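Local atomic coordinates of aac(6')-Ii (Enterococcus faecium, PDB entry 1N71), a protein that acetylates aminoglycoside antibiotics at the 6'-amino group, using acetyl-coenzyme A as donor, and so gives its bacterium resistance to them. Residues L20-W25 with P75-E79; G58-A62 with L91-L95; T111-D115 with N162-P167. All coordinates share one frame; numbering follows the deposited sequence.

Interaction 1 (L20-W25 with P75-E79); sequences LLRLTW and PLVVE. With COA (coenzyme A), chain E.
L20 O is gripped by two donors of T24: the backbone N, at 3.1 Å, and the hydroxyl OG1, which lies only 2.7 Å away and nearly on the line of the C=O bond (161° at the oxygen). Tied back to its own helix in this way, OG1 turns a flank to V77 CG2, 3.3 Å off. V77 is the residue most of the contact closes on. Its CG1 sits between the backbone N and the carbonyl carbon (chi1 60°) and meets L20 CD2 tip to tip, while CG2 fits between L20 CG and T24. L21 approaches CG1 from another direction, at about a right angle, and L20 CD1 rests on E79 CG at 3.7 Å, crossing that side chain.

W25, the first residue past the helix, extends the contact toward the coenzyme. T24 CG2 lies over the centre of one face of its indole, 3.5 Å above the plane, and L76 O meets the ring edge at CH2, near the ring plane. The six-membered ring slides past V77, with CZ3 near V77 CB, and its CZ2 reaches coenzyme A C6P at 3.6 Å. L76 and V78 point the other way from the strand, away from the helix: L76 CD2 touches CEP of coenzyme A, and V78 N donates to O9P at 3.3 Å.

The short axes run nearly perpendicular, 83° apart with 9.3 Å between them. One side of strand 70-78 thus packs on helix 11-24, while the V78 N-H bonds to the pantetheine carbonyl O9P, the strand-like pairing of cofactor and backbone that is typical of the GNAT acetyl-coenzyme A site.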
loop_
_atom_site.group_PDB
_atom_site.type_symbol
_atom_site.label_atom_id
_atom_site.label_comp_id
_atom_site.label_asym_id
_atom_site.label_seq_id
_atom_site.Cartn_x
_atom_site.Cartn_y
_atom_site.Cartn_z
ATOM N N LEU A 20 -8.690 8.611 21.365
ATOM C CA LEU A 20 -8.617 9.488 20.206
ATOM C C LEU A 20 -8.881 8.734 18.906
ATOM O O LEU A 20 -9.546 9.248 18.007
ATOM C CB LEU A 20 -7.244 10.158 20.150
ATOM C CG LEU A 20 -7.035 11.213 19.064
ATOM C CD1 LEU A 20 -8.101 12.291 19.175
ATOM C CD2 LEU A 20 -5.648 11.815 19.215
ATOM N N LEU A 21 -8.359 7.517 18.810
ATOM C CA LEU A 21 -8.547 6.699 17.616
ATOM C C LEU A 21 -9.969 6.156 17.551
ATOM O O LEU A 21 -10.580 6.127 16.484
ATOM C CB LEU A 21 -7.552 5.536 17.603
ATOM C CG LEU A 21 -6.073 5.907 17.457
ATOM C CD1 LEU A 21 -5.212 4.667 17.605
ATOM C CD2 LEU A 21 -5.845 6.559 16.102
ATOM N N ARG A 22 -10.486 5.726 18.698
ATOM C CA ARG A 22 -11.838 5.183 18.783
ATOM C C ARG A 22 -12.877 6.257 18.477
ATOM O O ARG A 22 -13.832 6.018 17.739
ATOM C CB ARG A 22 -12.095 4.617 20.182
ATOM N N LEU A 23 -12.687 7.438 19.053
ATOM C CA LEU A 23 -13.606 8.546 18.838
ATOM C C LEU A 23 -13.618 8.955 17.371
ATOM O O LEU A 23 -14.675 9.026 16.740
ATOM C CB LEU A 23 -13.195 9.745 19.692
ATOM C CG LEU A 23 -13.084 9.542 21.204
ATOM C CD1 LEU A 23 -12.583 10.828 21.848
ATOM C CD2 LEU A 23 -14.436 9.142 21.782
ATOM N N THR A 24 -12.428 9.214 16.834
ATOM C CA THR A 24 -12.266 9.634 15.445
ATOM C C THR A 24 -12.773 8.601 14.441
ATOM O O THR A 24 -13.559 8.922 13.549
ATOM C CB THR A 24 -10.783 9.939 15.136
ATOM O OG1 THR A 24 -10.294 10.918 16.062
ATOM C CG2 THR A 24 -10.630 10.468 13.719
ATOM N N TRP A 25 -12.310 7.363 14.585
ATOM C CA TRP A 25 -12.708 6.281 13.691
ATOM C C TRP A 25 -13.292 5.122 14.489
ATOM O O TRP A 25 -12.628 4.110 14.703
ATOM C CB TRP A 25 -11.498 5.791 12.889
ATOM C CG TRP A 25 -10.981 6.783 11.888
ATOM C CD1 TRP A 25 -11.592 7.175 10.732
ATOM C CD2 TRP A 25 -9.741 7.502 11.951
ATOM N NE1 TRP A 25 -10.808 8.091 10.067
ATOM C CE2 TRP A 25 -9.667 8.309 10.794
ATOM C CE3 TRP A 25 -8.684 7.541 12.872
ATOM C CZ2 TRP A 25 -8.577 9.149 10.531
ATOM C CZ3 TRP A 25 -7.599 8.377 12.611
ATOM C CH2 TRP A 25 -7.557 9.168 11.449
ATOM N N PRO A 75 -0.907 6.412 11.401
ATOM C CA PRO A 75 -2.035 7.249 10.989
ATOM C C PRO A 75 -1.700 8.708 11.277
ATOM O O PRO A 75 -0.567 9.036 11.642
ATOM C CB PRO A 75 -3.148 6.758 11.890
ATOM C CG PRO A 75 -2.409 6.610 13.201
ATOM C CD PRO A 75 -1.080 5.966 12.796
ATOM N N LEU A 76 -2.685 9.577 11.094
ATOM C CA LEU A 76 -2.540 10.992 11.404
ATOM C C LEU A 76 -3.886 11.419 11.958
ATOM O O LEU A 76 -4.898 11.387 11.256
ATOM C CB LEU A 76 -2.208 11.835 10.169
ATOM C CG LEU A 76 -2.204 13.347 10.457
ATOM C CD1 LEU A 76 -1.266 13.662 11.634
ATOM C CD2 LEU A 76 -1.777 14.118 9.215
ATOM N N VAL A 77 -3.901 11.803 13.224
ATOM C CA VAL A 77 -5.139 12.225 13.847
ATOM C C VAL A 77 -4.885 13.370 14.813
ATOM O O VAL A 77 -3.888 13.382 15.535
ATOM C CB VAL A 77 -5.802 11.062 14.612
ATOM C CG1 VAL A 77 -4.867 10.554 15.689
ATOM C CG2 VAL A 77 -7.119 11.526 15.231
ATOM N N VAL A 78 -5.795 14.335 14.790
ATOM C CA VAL A 78 -5.746 15.501 15.653
ATOM C C VAL A 78 -7.137 15.598 16.273
ATOM O O VAL A 78 -8.132 15.466 15.562
ATOM C CB VAL A 78 -5.472 16.784 14.839
ATOM C CG1 VAL A 78 -5.569 18.013 15.742
ATOM C CG2 VAL A 78 -4.096 16.703 14.187
ATOM N N GLU A 79 -7.218 15.807 17.585
ATOM C CA GLU A 79 -8.531 15.919 18.224
ATOM C C GLU A 79 -9.383 16.863 17.393
ATOM O O GLU A 79 -8.943 17.957 17.046
ATOM C CB GLU A 79 -8.414 16.478 19.641
ATOM C CG GLU A 79 -7.621 15.620 20.593
ATOM C CD GLU A 79 -7.755 16.091 22.027
ATOM O OE1 GLU A 79 -7.585 17.303 22.277
ATOM O OE2 GLU A 79 -8.023 15.248 22.908
HETATM N N1A COA E . -9.244 20.427 3.548
HETATM C C2A COA E . -8.523 21.431 3.016
HETATM N N3A COA E . -7.488 22.096 3.576
HETATM C C4A COA E . -7.205 21.611 4.834
HETATM C C5A COA E . -7.854 20.597 5.502
HETATM C C6A COA E . -8.933 19.968 4.803
HETATM N N6A COA E . -9.644 18.975 5.333
HETATM N N7A COA E . -7.288 20.387 6.750
HETATM C C8A COA E . -6.337 21.272 6.810
HETATM N N9A COA E . -6.226 22.055 5.685
HETATM C C1B COA E . -5.278 23.147 5.417
HETATM C C2B COA E . -5.478 24.359 6.331
HETATM O O2B COA E . -6.457 25.230 5.750
HETATM C C3B COA E . -4.130 25.071 6.364
HETATM O O3B COA E . -3.985 25.806 5.137
HETATM P P3B COA E . -3.595 27.371 5.143
HETATM O O7A COA E . -4.672 28.012 5.936
HETATM O O8A COA E . -3.592 27.735 3.704
HETATM O O9A COA E . -2.257 27.411 5.781
HETATM C C4B COA E . -3.163 23.879 6.319
HETATM O O4B COA E . -3.917 22.832 5.695
HETATM C C5B COA E . -2.608 23.443 7.682
HETATM O O5B COA E . -3.643 22.850 8.476
HETATM P P1A COA E . -3.394 22.376 9.998
HETATM O O1A COA E . -4.026 23.359 10.905
HETATM O O2A COA E . -1.967 22.022 10.167
HETATM O O3A COA E . -4.254 21.021 10.021
HETATM P P2A COA E . -4.910 20.285 11.292
HETATM O O4A COA E . -6.346 20.632 11.348
HETATM O O5A COA E . -4.062 20.469 12.486
HETATM O O6A COA E . -4.789 18.748 10.842
HETATM C CBP COA E . -5.905 16.977 9.600
HETATM C CCP COA E . -5.210 18.331 9.533
HETATM C CDP COA E . -6.419 16.633 8.196
HETATM C CEP COA E . -4.874 15.906 10.063
HETATM C CAP COA E . -7.108 17.088 10.634
HETATM O OAP COA E . -8.091 18.036 10.208
HETATM C C9P COA E . -7.728 15.724 10.987
HETATM O O9P COA E . -7.442 15.168 12.057
HETATM N N8P COA E . -8.567 15.202 10.083
HETATM C C7P COA E . -9.262 13.926 10.213
HETATM C C6P COA E . -8.351 12.727 9.959
HETATM C C5P COA E . -8.123 12.440 8.486
HETATM O O5P COA E . -9.080 12.339 7.709
HETATM N N4P COA E . -6.845 12.304 8.104
HETATM C C3P COA E . -6.394 12.023 6.736
HETATM C C2P COA E . -5.485 10.805 6.673
HETATM S S1P COA E . -5.893 9.681 5.325
#

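Interaction 2 (G58-A62 with L91-L95); sequences GFIGA and LVNYL
I60 overlaps three residues of the helix with its two branches. CG1 is anti to the backbone N (chi1 -170°) and the chain continues extended, which carries CD1 between V92 and L95: it lies 3.8 Å from V92 CG2 and 3.5 Å from L95 CD2. The other branch, CG2, turns to the start of the 91-95 segment and packs on L91 CB at 3.8 Å, close beside L91 O. L91 and I60 slide past each other in opposite directions, whereas L95 comes across I60 at a slant.

L91 continues past I60 to the strand backbone. Its CD1 reaches F59 N at 3.6 Å and G58 C at 3.8 Å, so this methyl lies against the bare backbone of G58 and F59 and meets no side chain there.

This is helix 87-101 packed on one face of the mixed GNAT sheet. The short axes are 8.6 Å apart and 32° from parallel. As in any extended strand, alternate residues share a side: I60 and A62 of strand 55-66 face the helix, while F59 points to the other face and meets the F6 ring there with planes at about 90°. L91 and L95, one helical turn apart, are the partners of I60 and A62.

At the far end A62 CB meets L95 CD1 at 3.4 Å, tighter than usual for two carbons, while L95 CD2 keeps its contact with I60, so that the two methyls of one leucine serve successive inward residues of the strand. L76, which binds the coenzyme from strand 70-78, touches both I60 and L91, and V92 touches L150 and Y152 of the loops.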
loop_
_atom_site.group_PDB
_atom_site.type_symbol
_atom_site.label_atom_id
_atom_site.label_comp_id
_atom_site.label_asym_id
_atom_site.label_seq_id
_atom_site.Cartn_x
_atom_site.Cartn_y
_atom_site.Cartn_z
ATOM N N GLY A 58 -2.799 15.102 19.451
ATOM C CA GLY A 58 -2.501 14.677 18.096
ATOM C C GLY A 58 -1.456 13.579 18.035
ATOM O O GLY A 58 -0.583 13.480 18.901
ATOM N N PHE A 59 -1.541 12.742 17.008
ATOM C CA PHE A 59 -0.595 11.647 16.856
ATOM C C PHE A 59 -0.370 11.341 15.383
ATOM O O PHE A 59 -1.292 11.433 14.576
ATOM C CB PHE A 59 -1.126 10.388 17.541
ATOM C CG PHE A 59 -0.214 9.198 17.420
ATOM C CD1 PHE A 59 0.876 9.049 18.274
ATOM C CD2 PHE A 59 -0.433 8.231 16.437
ATOM C CE1 PHE A 59 1.740 7.955 18.156
ATOM C CE2 PHE A 59 0.417 7.137 16.306
ATOM C CZ PHE A 59 1.511 6.995 17.171
ATOM N N ILE A 60 0.861 10.980 15.046
ATOM C CA ILE A 60 1.203 10.628 13.675
ATOM C C ILE A 60 2.236 9.510 13.723
ATOM O O ILE A 60 3.079 9.464 14.622
ATOM C CB ILE A 60 1.768 11.843 12.892
ATOM C CG1 ILE A 60 1.871 11.497 11.402
ATOM C CG2 ILE A 60 3.136 12.241 13.441
ATOM C CD1 ILE A 60 2.261 12.673 10.520
ATOM N N GLY A 61 2.152 8.586 12.773
ATOM C CA GLY A 61 3.102 7.491 12.742
ATOM C C GLY A 61 3.530 7.183 11.321
ATOM O O GLY A 61 2.926 7.672 10.366
ATOM N N ALA A 62 4.582 6.385 11.178
ATOM C CA ALA A 62 5.060 5.999 9.856
ATOM C C ALA A 62 5.556 4.562 9.898
ATOM O O ALA A 62 6.202 4.143 10.863
ATOM C CB ALA A 62 6.174 6.934 9.394
ATOM N N LEU A 91 3.043 18.019 13.120
ATOM C CA LEU A 91 3.226 16.573 13.227
ATOM C C LEU A 91 3.849 16.011 11.950
ATOM O O LEU A 91 4.763 15.190 12.003
ATOM C CB LEU A 91 1.884 15.867 13.483
ATOM C CG LEU A 91 1.278 15.986 14.883
ATOM C CD1 LEU A 91 -0.099 15.324 14.911
ATOM C CD2 LEU A 91 2.208 15.339 15.899
ATOM N N VAL A 92 3.352 16.449 10.800
ATOM C CA VAL A 92 3.889 15.965 9.536
ATOM C C VAL A 92 5.348 16.372 9.366
ATOM O O VAL A 92 6.182 15.557 8.984
ATOM C CB VAL A 92 3.058 16.479 8.356
ATOM C CG1 VAL A 92 3.750 16.158 7.038
ATOM C CG2 VAL A 92 1.681 15.828 8.397
ATOM N N ASN A 93 5.661 17.627 9.665
ATOM C CA ASN A 93 7.036 18.092 9.539
ATOM C C ASN A 93 7.977 17.350 10.482
ATOM O O ASN A 93 9.125 17.072 10.126
ATOM C CB ASN A 93 7.115 19.601 9.786
ATOM C CG ASN A 93 6.486 20.405 8.663
ATOM O OD1 ASN A 93 6.644 20.074 7.489
ATOM N ND2 ASN A 93 5.785 21.471 9.015
ATOM N N TYR A 94 7.499 17.019 11.679
ATOM C CA TYR A 94 8.334 16.299 12.633
ATOM C C TYR A 94 8.534 14.874 12.122
ATOM O O TYR A 94 9.622 14.314 12.214
ATOM C CB TYR A 94 7.681 16.285 14.018
ATOM C CG TYR A 94 8.610 15.874 15.141
ATOM C CD1 TYR A 94 8.928 14.537 15.357
ATOM C CD2 TYR A 94 9.172 16.829 15.987
ATOM C CE1 TYR A 94 9.785 14.157 16.390
ATOM C CE2 TYR A 94 10.032 16.461 17.022
ATOM C CZ TYR A 94 10.331 15.123 17.217
ATOM O OH TYR A 94 11.174 14.753 18.242
ATOM N N LEU A 95 7.475 14.285 11.579
ATOM C CA LEU A 95 7.583 12.936 11.048
ATOM C C LEU A 95 8.637 12.915 9.941
ATOM O O LEU A 95 9.494 12.035 9.902
ATOM C CB LEU A 95 6.236 12.475 10.482
ATOM C CG LEU A 95 6.274 11.133 9.741
ATOM C CD1 LEU A 95 6.577 10.003 10.714
ATOM C CD2 LEU A 95 4.942 10.896 9.060
#

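Interaction 3 (T111-D115 with N162-P167); sequences TDDLD and NGWDKP. With COA (coenzyme A), chain E.
The backbones meet where D113 N donates to P167 O (3.0 Å, 162° at the hydrogen), with D112 CA and K166 CA making C-H...O contacts to P167 O and D113 O; beyond this, G163 to K166 form a type II beta turn closed by K166 N and G163 O. The amide of N162 is the polar hub. Its ND2 gives one hydrogen bond to D112 OD2 at 2.8 Å, on the anti side of the carboxylate and close to the amide's own plane, and another to K166 O at 3.0 Å, approaching from above that carbonyl's plane. K166 O also accepts from N162 N. The carboxylate and amide planes stand 72° apart, and L114 CD2 packs closely on N162 CG at 3.3 Å. K166, extended beyond CG, runs its aliphatic chain alongside L114 O. D113 instead turns its carboxylate to G117 N, T118 and S121. Y66 of the second subunit packs on D112 and N162. The contact thus joins the C-terminal end of strand 106-112, where T111 OG1 lies near the coenzyme sulfur, to the loop leading from strand 153-158 into strand 168-174, which lies antiparallel between 106-112 and 153-158.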
loop_
_atom_site.group_PDB
_atom_site.type_symbol
_atom_site.label_atom_id
_atom_site.label_comp_id
_atom_site.label_asym_id
_atom_site.label_seq_id
_atom_site.Cartn_x
_atom_site.Cartn_y
_atom_site.Cartn_z
ATOM N N THR A 111 -5.379 8.346 1.143
ATOM C CA THR A 111 -6.491 9.059 1.758
ATOM C C THR A 111 -7.730 8.720 0.932
ATOM O O THR A 111 -7.819 9.057 -0.246
ATOM C CB THR A 111 -6.242 10.593 1.790
ATOM O OG1 THR A 111 -7.349 11.245 2.422
ATOM C CG2 THR A 111 -6.059 11.151 0.386
ATOM N N ASP A 112 -8.680 8.034 1.555
ATOM C CA ASP A 112 -9.885 7.610 0.858
ATOM C C ASP A 112 -10.941 8.697 0.702
ATOM O O ASP A 112 -10.955 9.678 1.438
ATOM C CB ASP A 112 -10.485 6.396 1.573
ATOM C CG ASP A 112 -9.469 5.279 1.775
ATOM O OD1 ASP A 112 -8.604 5.403 2.677
ATOM O OD2 ASP A 112 -9.525 4.280 1.026
ATOM N N ASP A 113 -11.809 8.519 -0.288
ATOM C CA ASP A 113 -12.895 9.454 -0.553
ATOM C C ASP A 113 -14.155 8.593 -0.584
ATOM O O ASP A 113 -14.525 8.055 -1.625
ATOM C CB ASP A 113 -12.695 10.151 -1.904
ATOM C CG ASP A 113 -13.731 11.236 -2.160
ATOM O OD1 ASP A 113 -14.655 11.388 -1.329
ATOM O OD2 ASP A 113 -13.626 11.936 -3.187
ATOM N N LEU A 114 -14.798 8.458 0.573
ATOM C CA LEU A 114 -15.999 7.635 0.704
ATOM C C LEU A 114 -17.316 8.388 0.540
ATOM O O LEU A 114 -18.343 7.774 0.259
ATOM C CB LEU A 114 -16.012 6.946 2.070
ATOM C CG LEU A 114 -14.702 6.342 2.576
ATOM C CD1 LEU A 114 -14.921 5.800 3.984
ATOM C CD2 LEU A 114 -14.229 5.244 1.632
ATOM N N ASP A 115 -17.294 9.705 0.721
ATOM C CA ASP A 115 -18.522 10.491 0.613
ATOM C C ASP A 115 -18.446 11.704 -0.307
ATOM O O ASP A 115 -18.849 12.807 0.072
ATOM C CB ASP A 115 -18.972 10.945 2.007
ATOM N N ASN A 162 -13.051 1.139 -1.894
ATOM C CA ASN A 162 -13.980 0.965 -0.785
ATOM C C ASN A 162 -15.405 0.741 -1.276
ATOM O O ASN A 162 -16.360 0.919 -0.524
ATOM C CB ASN A 162 -13.937 2.218 0.089
ATOM C CG ASN A 162 -12.527 2.590 0.500
ATOM O OD1 ASN A 162 -11.976 2.023 1.441
ATOM N ND2 ASN A 162 -11.926 3.535 -0.219
ATOM N N GLY A 163 -15.542 0.344 -2.534
ATOM C CA GLY A 163 -16.859 0.142 -3.111
ATOM C C GLY A 163 -16.935 0.969 -4.379
ATOM O O GLY A 163 -16.043 1.769 -4.648
ATOM N N TRP A 164 -17.992 0.803 -5.165
ATOM C CA TRP A 164 -18.097 1.563 -6.403
ATOM C C TRP A 164 -17.934 3.071 -6.222
ATOM O O TRP A 164 -18.611 3.690 -5.408
ATOM C CB TRP A 164 -19.424 1.263 -7.101
ATOM C CG TRP A 164 -19.526 -0.162 -7.548
ATOM C CD1 TRP A 164 -20.277 -1.153 -6.983
ATOM C CD2 TRP A 164 -18.823 -0.764 -8.641
ATOM N NE1 TRP A 164 -20.084 -2.338 -7.658
ATOM C CE2 TRP A 164 -19.195 -2.125 -8.680
ATOM C CE3 TRP A 164 -17.911 -0.285 -9.592
ATOM C CZ2 TRP A 164 -18.688 -3.013 -9.634
ATOM C CZ3 TRP A 164 -17.407 -1.171 -10.542
ATOM C CH2 TRP A 164 -17.799 -2.519 -10.552
ATOM N N ASP A 165 -17.012 3.635 -6.998
ATOM C CA ASP A 165 -16.711 5.060 -7.006
ATOM C C ASP A 165 -16.356 5.689 -5.663
ATOM O O ASP A 165 -16.661 6.855 -5.412
ATOM C CB ASP A 165 -17.858 5.823 -7.672
ATOM C CG ASP A 165 -18.175 5.286 -9.057
ATOM O OD1 ASP A 165 -17.242 4.810 -9.746
ATOM O OD2 ASP A 165 -19.353 5.341 -9.462
ATOM N N LYS A 166 -15.695 4.902 -4.816
ATOM C CA LYS A 166 -15.228 5.334 -3.498
ATOM C C LYS A 166 -13.770 4.888 -3.485
ATOM O O LYS A 166 -13.393 3.920 -2.822
ATOM C CB LYS A 166 -16.018 4.633 -2.396
ATOM C CG LYS A 166 -17.495 5.011 -2.390
ATOM C CD LYS A 166 -18.253 4.315 -1.274
ATOM C CE LYS A 166 -19.701 4.776 -1.243
ATOM N NZ LYS A 166 -20.469 4.125 -0.144
ATOM N N PRO A 167 -12.926 5.608 -4.230
ATOM C CA PRO A 167 -11.499 5.323 -4.362
ATOM C C PRO A 167 -10.602 5.709 -3.203
ATOM O O PRO A 167 -11.011 6.405 -2.277
ATOM C CB PRO A 167 -11.131 6.109 -5.606
ATOM C CG PRO A 167 -11.890 7.396 -5.356
ATOM C CD PRO A 167 -13.261 6.887 -4.889
HETATM N N1A COA E . -9.244 20.427 3.548
HETATM C C2A COA E . -8.523 21.431 3.016
HETATM N N3A COA E . -7.488 22.096 3.576
HETATM C C4A COA E . -7.205 21.611 4.834
HETATM C C5A COA E . -7.854 20.597 5.502
HETATM C C6A COA E . -8.933 19.968 4.803
HETATM N N6A COA E . -9.644 18.975 5.333
HETATM N N7A COA E . -7.288 20.387 6.750
HETATM C C8A COA E . -6.337 21.272 6.810
HETATM N N9A COA E . -6.226 22.055 5.685
HETATM C C1B COA E . -5.278 23.147 5.417
HETATM C C2B COA E . -5.478 24.359 6.331
HETATM O O2B COA E . -6.457 25.230 5.750
HETATM C C3B COA E . -4.130 25.071 6.364
HETATM O O3B COA E . -3.985 25.806 5.137
HETATM P P3B COA E . -3.595 27.371 5.143
HETATM O O7A COA E . -4.672 28.012 5.936
HETATM O O8A COA E . -3.592 27.735 3.704
HETATM O O9A COA E . -2.257 27.411 5.781
HETATM C C4B COA E . -3.163 23.879 6.319
HETATM O O4B COA E . -3.917 22.832 5.695
HETATM C C5B COA E . -2.608 23.443 7.682
HETATM O O5B COA E . -3.643 22.850 8.476
HETATM P P1A COA E . -3.394 22.376 9.998
HETATM O O1A COA E . -4.026 23.359 10.905
HETATM O O2A COA E . -1.967 22.022 10.167
HETATM O O3A COA E . -4.254 21.021 10.021
HETATM P P2A COA E . -4.910 20.285 11.292
HETATM O O4A COA E . -6.346 20.632 11.348
HETATM O O5A COA E . -4.062 20.469 12.486
HETATM O O6A COA E . -4.789 18.748 10.842
HETATM C CBP COA E . -5.905 16.977 9.600
HETATM C CCP COA E . -5.210 18.331 9.533
HETATM C CDP COA E . -6.419 16.633 8.196
HETATM C CEP COA E . -4.874 15.906 10.063
HETATM C CAP COA E . -7.108 17.088 10.634
HETATM O OAP COA E . -8.091 18.036 10.208
HETATM C C9P COA E . -7.728 15.724 10.987
HETATM O O9P COA E . -7.442 15.168 12.057
HETATM N N8P COA E . -8.567 15.202 10.083
HETATM C C7P COA E . -9.262 13.926 10.213
HETATM C C6P COA E . -8.351 12.727 9.959
HETATM C C5P COA E . -8.123 12.440 8.486
HETATM O O5P COA E . -9.080 12.339 7.709
HETATM N N4P COA E . -6.845 12.304 8.104
HETATM C C3P COA E . -6.394 12.023 6.736
HETATM C C2P COA E . -5.485 10.805 6.673
HETATM S S1P COA E . -5.893 9.681 5.325
#

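All three contacts involve the same mixed sheet. Interactions 1 and 2 have centres 13 Å apart and touch directly: strands 70-78 and 55-66 are antiparallel neighbours, with V77 O and P75 O probably bonded to F59 N and G61 N. Their segments alternate along the chain, and helices 11-24 and 87-101 cover opposite faces of these adjacent strands. Interaction 3 comes later in the chain, about 19 Å from interaction 1 and 24 Å from interaction 2 between centres, on strand 106-112, the parallel neighbour of 70-78. Interactions 1 and 3 do not touch, yet both border coenzyme A, V78 bonding the pantetheine and T111 lying near the thiol: the two strands flank the pantetheine arm, as in other GNAT enzymes.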